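PDB 2HY5: intracellular sulfur oxidation protein DsrF from Allochromatium vinosum, which has no established function but could take part in the oxidation of intracellular sulfur, and is found assembled with DsrE and DsrH. Local coordinates for residues D46-G54 with L92-I100. Sequence-based numbering, arbitrary orientation.
Sequences DGVYQLTRG and LTQDDLVEI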
# COMPACT_ATOMS: atom_id res chain seq x y z
N ASP B 46 -4.58 -12.86 5.98
CA ASP B 46 -3.71 -13.34 4.90
C ASP B 46 -2.33 -13.75 5.37
O ASP B 46 -1.55 -14.33 4.61
CB ASP B 46 -3.58 -12.29 3.78
CG ASP B 46 -4.79 -12.28 2.85
OD1 ASP B 46 -5.59 -13.24 2.89
OD2 ASP B 46 -4.92 -11.31 2.07
N GLY B 47 -2.02 -13.45 6.63
CA GLY B 47 -0.73 -13.83 7.17
C GLY B 47 -0.57 -15.34 7.20
O GLY B 47 0.55 -15.86 7.16
N VAL B 48 -1.68 -16.08 7.26
CA VAL B 48 -1.58 -17.53 7.30
C VAL B 48 -0.99 -18.06 5.99
O VAL B 48 -0.45 -19.16 5.95
CB VAL B 48 -2.95 -18.21 7.55
CG1 VAL B 48 -3.56 -17.66 8.85
CG2 VAL B 48 -3.89 -17.99 6.38
N TYR B 49 -1.09 -17.27 4.92
CA TYR B 49 -0.54 -17.67 3.63
C TYR B 49 0.98 -17.66 3.65
O TYR B 49 1.64 -18.26 2.79
CB TYR B 49 -1.05 -16.72 2.54
CG TYR B 49 -2.44 -17.05 2.02
CD1 TYR B 49 -3.38 -16.04 1.81
CD2 TYR B 49 -2.80 -18.36 1.70
CE1 TYR B 49 -4.63 -16.32 1.28
CE2 TYR B 49 -4.05 -18.65 1.17
CZ TYR B 49 -4.96 -17.63 0.96
OH TYR B 49 -6.18 -17.92 0.41
N GLN B 50 1.56 -16.96 4.63
CA GLN B 50 3.01 -16.91 4.73
C GLN B 50 3.59 -18.29 5.05
O GLN B 50 4.76 -18.56 4.77
CB GLN B 50 3.44 -15.93 5.82
CG GLN B 50 3.18 -14.46 5.50
CD GLN B 50 3.73 -13.54 6.58
OE1 GLN B 50 4.71 -13.88 7.25
NE2 GLN B 50 3.13 -12.37 6.73
N LEU B 51 2.77 -19.16 5.62
CA LEU B 51 3.24 -20.49 6.00
C LEU B 51 2.88 -21.64 5.07
O LEU B 51 3.02 -22.80 5.46
CB LEU B 51 2.76 -20.83 7.41
CG LEU B 51 3.25 -19.93 8.55
CD1 LEU B 51 2.66 -20.41 9.87
CD2 LEU B 51 4.77 -19.95 8.60
N THR B 52 2.41 -21.35 3.86
CA THR B 52 2.05 -22.43 2.95
C THR B 52 3.28 -23.25 2.56
O THR B 52 4.39 -22.72 2.45
CB THR B 52 1.38 -21.90 1.66
OG1 THR B 52 2.28 -21.02 0.98
CG2 THR B 52 0.09 -21.18 1.99
N ARG B 53 3.08 -24.54 2.34
CA ARG B 53 4.17 -25.42 1.97
C ARG B 53 4.29 -25.50 0.45
O ARG B 53 3.34 -25.21 -0.28
CB ARG B 53 3.93 -26.82 2.54
CG ARG B 53 2.71 -27.52 1.97
CD ARG B 53 2.24 -28.69 2.83
NE ARG B 53 3.28 -29.67 3.11
CZ ARG B 53 4.13 -29.60 4.13
NH1 ARG B 53 4.06 -28.60 4.99
NH2 ARG B 53 5.04 -30.55 4.30
N GLY B 54 5.47 -25.87 -0.03
CA GLY B 54 5.69 -26.02 -1.46
C GLY B 54 5.77 -24.78 -2.33
O GLY B 54 5.46 -24.84 -3.52
N LEU B 92 -8.03 -23.69 3.88
CA LEU B 92 -6.78 -24.34 4.22
C LEU B 92 -6.90 -25.11 5.53
O LEU B 92 -7.78 -24.84 6.34
CB LEU B 92 -5.66 -23.29 4.37
CG LEU B 92 -5.34 -22.40 3.17
CD1 LEU B 92 -4.26 -21.41 3.58
CD2 LEU B 92 -4.86 -23.25 2.00
N THR B 93 -6.01 -26.08 5.71
CA THR B 93 -5.97 -26.87 6.93
C THR B 93 -4.52 -26.85 7.36
O THR B 93 -3.66 -26.38 6.60
CB THR B 93 -6.42 -28.32 6.68
OG1 THR B 93 -5.42 -29.01 5.91
CG2 THR B 93 -7.73 -28.35 5.92
N GLN B 94 -4.22 -27.33 8.55
CA GLN B 94 -2.83 -27.32 9.00
C GLN B 94 -1.95 -28.13 8.06
O GLN B 94 -0.74 -27.92 8.00
CB GLN B 94 -2.72 -27.84 10.44
CG GLN B 94 -1.27 -27.92 10.92
CD GLN B 94 -1.11 -27.60 12.40
OE1 GLN B 94 -1.88 -28.06 13.24
NE2 GLN B 94 -0.09 -26.81 12.73
N ASP B 95 -2.56 -29.04 7.31
CA ASP B 95 -1.81 -29.87 6.36
C ASP B 95 -1.24 -29.05 5.20
O ASP B 95 -0.35 -29.52 4.49
CB ASP B 95 -2.70 -30.99 5.81
CG ASP B 95 -2.83 -32.16 6.76
OD1 ASP B 95 -3.23 -31.95 7.92
OD2 ASP B 95 -2.53 -33.30 6.34
N ASP B 96 -1.74 -27.84 5.02
CA ASP B 96 -1.27 -26.96 3.95
C ASP B 96 -0.10 -26.10 4.39
O ASP B 96 0.51 -25.40 3.57
CB ASP B 96 -2.39 -26.04 3.47
CG ASP B 96 -3.49 -26.78 2.73
OD1 ASP B 96 -4.63 -26.80 3.24
OD2 ASP B 96 -3.20 -27.33 1.65
N LEU B 97 0.22 -26.14 5.67
CA LEU B 97 1.29 -25.32 6.22
C LEU B 97 2.58 -26.09 6.46
O LEU B 97 2.57 -27.32 6.59
CB LEU B 97 0.83 -24.68 7.53
CG LEU B 97 -0.54 -24.02 7.45
CD1 LEU B 97 -0.94 -23.52 8.82
CD2 LEU B 97 -0.51 -22.88 6.44
N VAL B 98 3.69 -25.36 6.51
CA VAL B 98 4.98 -25.97 6.75
C VAL B 98 5.09 -26.32 8.23
O VAL B 98 4.38 -25.77 9.07
CB VAL B 98 6.14 -25.02 6.40
CG1 VAL B 98 6.08 -24.63 4.93
CG2 VAL B 98 6.08 -23.78 7.29
N GLU B 99 5.97 -27.26 8.53
CA GLU B 99 6.20 -27.66 9.91
C GLU B 99 7.44 -26.90 10.36
O GLU B 99 8.36 -26.71 9.57
CB GLU B 99 6.43 -29.16 10.01
CG GLU B 99 5.23 -30.00 9.63
CD GLU B 99 5.47 -31.48 9.83
OE1 GLU B 99 6.36 -32.04 9.15
OE2 GLU B 99 4.77 -32.09 10.67
N ILE B 100 7.44 -26.46 11.61
CA ILE B 100 8.58 -25.74 12.15
C ILE B 100 9.06 -26.48 13.39
O ILE B 100 8.37 -26.52 14.41
CB ILE B 100 8.18 -24.29 12.51
CG1 ILE B 100 7.74 -23.56 11.24
CG2 ILE B 100 9.35 -23.57 13.19
CD1 ILE B 100 7.27 -22.12 11.48
O HOH W 1 7.16 -28.80 6.35
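A single beta bridge pairs Thr-52 with Leu-97 and joins the loops that follow strand 38-43 and helix 84-89 in this DsrE/DsrF-like family member. The pair illustrates how even one bridge can be accompanied by a long side chain laid along the partner segment. Two bonds flank it: Val-98 N gives its hydrogen to Leu-51 O at 2.8 Å, almost head-on to the carbonyl (172°), and Arg-53 N reaches Asp-96 O at 3.0 Å from a position tilted off the carbonyl plane.

Arg-53 then runs along segment 92-100. Its CB packs on Val-98 CG1; CG, placed between the backbone N and carbonyl carbon (chi1 65°), passes 3.4 Å from Asp-96 O, and CD comes within 3.2 Å of Asp-95 O. Beyond a bend at chi3, NH1 lies 2.5 Å from Leu-97 O, which sits at the edge of the guanidinium and near its plane.

Leu-51 CB touches Leu-97 CD2 at 4.0 Å, and both side chains also touch Val-82 of strand 79-83. Toward DsrH, Asp-96 forms a salt bridge with Arg-75 of that chain. At the outer end, one water accepts from Glu-99 N at 2.9 Å and, weakly, from Arg-53 NH1 at 3.4 Å.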